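Local coordinates for stringent starvation protein A homolog (PDB 3LYK) that probably associates with the RNA polymerase holoenzyme, but not with the core enzyme, as a member of the glutathione S-transferase superfamily, at residues E48-G53 and V64-R69. Residues are numbered along the deposited sequence; the frame is centred on the assembly and turned at random.
Sequences ELNPYG and VLFNSR
The Asn50 amide lies nearly parallel to the Phe66 ring, with OD1 over one face, offset toward the rim, and ND2 toward Phe66 CB. The two planes are only 8° apart. Asn50 OD1 is 3.6 Å from Phe66 CE2, while Asn50 ND2 lies 3.6 Å from Phe66 CB. CG of Asn50 is anti to its backbone N (chi1 175°), which sets CG beside Phe66 CD2. Tyr52 reaches the far end of the same ring. Its CD2 is 3.5 Å from Phe66 CZ, and the ring planes meet obliquely at 48°. Further back along the strand, Val64 packs by the end of helix 44-49. Its CG1 touches the carbonyl O of Leu49 at 3.4 Å, and its CG2 lies 4.0 Å from Leu49 CB.

No hydrogen bond joins the two segments. Both polar ends of the Asn50 amide are held by partners outside strand 63-66. Its OD1 accepts from Tyr52 N at 3.1 Å, within its own turn, with the donor above the carbonyl plane; this is an Asx turn. Its ND2 donates to the hydroxyl oxygens of Thr54 and Thr57. These bonds at both ends fix the rotation of the buried amide against the ring. The chain here folds into a type I turn, closed by Gly53 N to Asn50 O at 2.9 Å. Thr57 also touches Val64 and Phe66. Tyr52 OH bonds to Asp105 and Arg101 of the second subunit, so the turn links this packing to the dimer interface. The contact joins the loop after helix 44-49 to strand 63-66, outermost in this chain's mixed four-stranded sheet, within the thioredoxin-like N-terminal domain of the GST fold.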
loop_
_atom_site.group_PDB
_atom_site.type_symbol
_atom_site.label_atom_id
_atom_site.label_comp_id
_atom_site.label_asym_id
_atom_site.label_seq_id
_atom_site.Cartn_x
_atom_site.Cartn_y
_atom_site.Cartn_z
ATOM N N GLU B 48 -7.317 -20.325 9.570
ATOM C CA GLU B 48 -6.670 -20.324 10.873
ATOM C C GLU B 48 -5.555 -19.249 10.963
ATOM O O GLU B 48 -5.441 -18.552 11.969
ATOM C CB GLU B 48 -6.027 -21.689 11.060
ATOM C CG GLU B 48 -6.335 -22.422 12.344
ATOM C CD GLU B 48 -6.346 -23.957 12.127
ATOM O OE1 GLU B 48 -7.428 -24.585 12.332
ATOM O OE2 GLU B 48 -5.293 -24.534 11.716
ATOM N N LEU B 49 -4.758 -19.120 9.901
ATOM C CA LEU B 49 -3.589 -18.253 9.887
ATOM C C LEU B 49 -3.933 -16.838 9.424
ATOM O O LEU B 49 -3.365 -15.877 9.925
ATOM C CB LEU B 49 -2.478 -18.863 9.021
ATOM C CG LEU B 49 -1.911 -20.220 9.467
ATOM C CD1 LEU B 49 -1.161 -20.941 8.354
ATOM C CD2 LEU B 49 -1.017 -20.100 10.704
ATOM N N ASN B 50 -4.863 -16.722 8.475
ATOM C CA ASN B 50 -5.280 -15.453 7.892
ATOM C C ASN B 50 -6.810 -15.408 7.842
ATOM O O ASN B 50 -7.424 -15.920 6.898
ATOM C CB ASN B 50 -4.660 -15.240 6.485
ATOM C CG ASN B 50 -5.178 -13.978 5.788
ATOM O OD1 ASN B 50 -5.849 -13.157 6.418
ATOM N ND2 ASN B 50 -4.859 -13.805 4.476
ATOM N N PRO B 51 -7.432 -14.738 8.841
ATOM C CA PRO B 51 -8.896 -14.771 8.902
ATOM C C PRO B 51 -9.573 -14.005 7.769
ATOM O O PRO B 51 -10.760 -14.210 7.549
ATOM C CB PRO B 51 -9.226 -14.203 10.301
ATOM C CG PRO B 51 -8.015 -13.199 10.595
ATOM C CD PRO B 51 -6.819 -13.970 9.963
ATOM N N TYR B 52 -8.863 -13.148 7.039
ATOM C CA TYR B 52 -9.484 -12.502 5.881
ATOM C C TYR B 52 -9.610 -13.491 4.720
ATOM O O TYR B 52 -10.330 -13.232 3.762
ATOM C CB TYR B 52 -8.718 -11.253 5.426
ATOM C CG TYR B 52 -8.530 -10.235 6.549
ATOM C CD1 TYR B 52 -9.488 -9.225 6.797
ATOM C CD2 TYR B 52 -7.423 -10.312 7.383
ATOM C CE1 TYR B 52 -9.316 -8.297 7.851
ATOM C CE2 TYR B 52 -7.238 -9.403 8.438
ATOM C CZ TYR B 52 -8.181 -8.391 8.670
ATOM O OH TYR B 52 -7.941 -7.517 9.737
ATOM N N GLY B 53 -8.883 -14.602 4.803
ATOM C CA GLY B 53 -8.934 -15.649 3.782
ATOM C C GLY B 53 -8.532 -15.189 2.398
ATOM O O GLY B 53 -9.198 -15.513 1.438
ATOM N N VAL B 64 2.859 -14.388 9.837
ATOM C CA VAL B 64 1.871 -14.504 8.758
ATOM C C VAL B 64 1.709 -13.186 8.008
ATOM O O VAL B 64 1.288 -12.180 8.591
ATOM C CB VAL B 64 0.471 -15.003 9.293
ATOM C CG1 VAL B 64 -0.595 -14.976 8.171
ATOM C CG2 VAL B 64 0.595 -16.399 9.940
ATOM N N LEU B 65 2.022 -13.161 6.716
ATOM C CA LEU B 65 1.800 -11.938 5.926
ATOM C C LEU B 65 0.788 -12.139 4.804
ATOM O O LEU B 65 0.767 -13.194 4.189
ATOM C CB LEU B 65 3.130 -11.471 5.296
ATOM C CG LEU B 65 4.228 -11.009 6.259
ATOM C CD1 LEU B 65 5.440 -10.538 5.464
ATOM C CD2 LEU B 65 3.704 -9.871 7.171
ATOM N N PHE B 66 -0.018 -11.119 4.507
ATOM C CA PHE B 66 -0.828 -11.114 3.289
ATOM C C PHE B 66 -0.726 -9.721 2.744
ATOM O O PHE B 66 -0.099 -8.845 3.389
ATOM C CB PHE B 66 -2.283 -11.522 3.550
ATOM C CG PHE B 66 -2.905 -10.827 4.729
ATOM C CD1 PHE B 66 -3.593 -9.628 4.557
ATOM C CD2 PHE B 66 -2.752 -11.349 6.014
ATOM C CE1 PHE B 66 -4.161 -8.968 5.653
ATOM C CE2 PHE B 66 -3.323 -10.695 7.123
ATOM C CZ PHE B 66 -4.016 -9.505 6.930
ATOM N N ASN B 67 -1.348 -9.495 1.593
ATOM C CA ASN B 67 -1.081 -8.335 0.737
ATOM C C ASN B 67 0.269 -8.434 0.043
ATOM O O ASN B 67 1.333 -8.459 0.686
ATOM C CB ASN B 67 -1.212 -6.987 1.495
ATOM C CG ASN B 67 -1.026 -5.803 0.591
ATOM O OD1 ASN B 67 0.100 -5.451 0.246
ATOM N ND2 ASN B 67 -2.131 -5.176 0.182
ATOM N N SER B 68 0.228 -8.441 -1.287
ATOM C CA SER B 68 1.422 -8.754 -2.050
ATOM C C SER B 68 2.452 -7.629 -1.939
ATOM O O SER B 68 3.639 -7.901 -1.895
ATOM C CB SER B 68 1.089 -9.089 -3.497
ATOM O OG SER B 68 0.609 -7.948 -4.146
ATOM N N ARG B 69 2.005 -6.370 -1.860
ATOM C CA ARG B 69 2.980 -5.253 -1.702
ATOM C C ARG B 69 3.756 -5.392 -0.372
ATOM O O ARG B 69 4.960 -5.252 -0.328
ATOM C CB ARG B 69 2.274 -3.879 -1.838
ATOM C CG ARG B 69 3.043 -2.700 -1.268
ATOM C CD ARG B 69 2.122 -1.422 -1.165
ATOM N NE ARG B 69 0.956 -1.617 -0.287
ATOM C CZ ARG B 69 0.948 -1.445 1.041
ATOM N NH1 ARG B 69 2.047 -1.100 1.682
ATOM N NH2 ARG B 69 -0.164 -1.629 1.738
#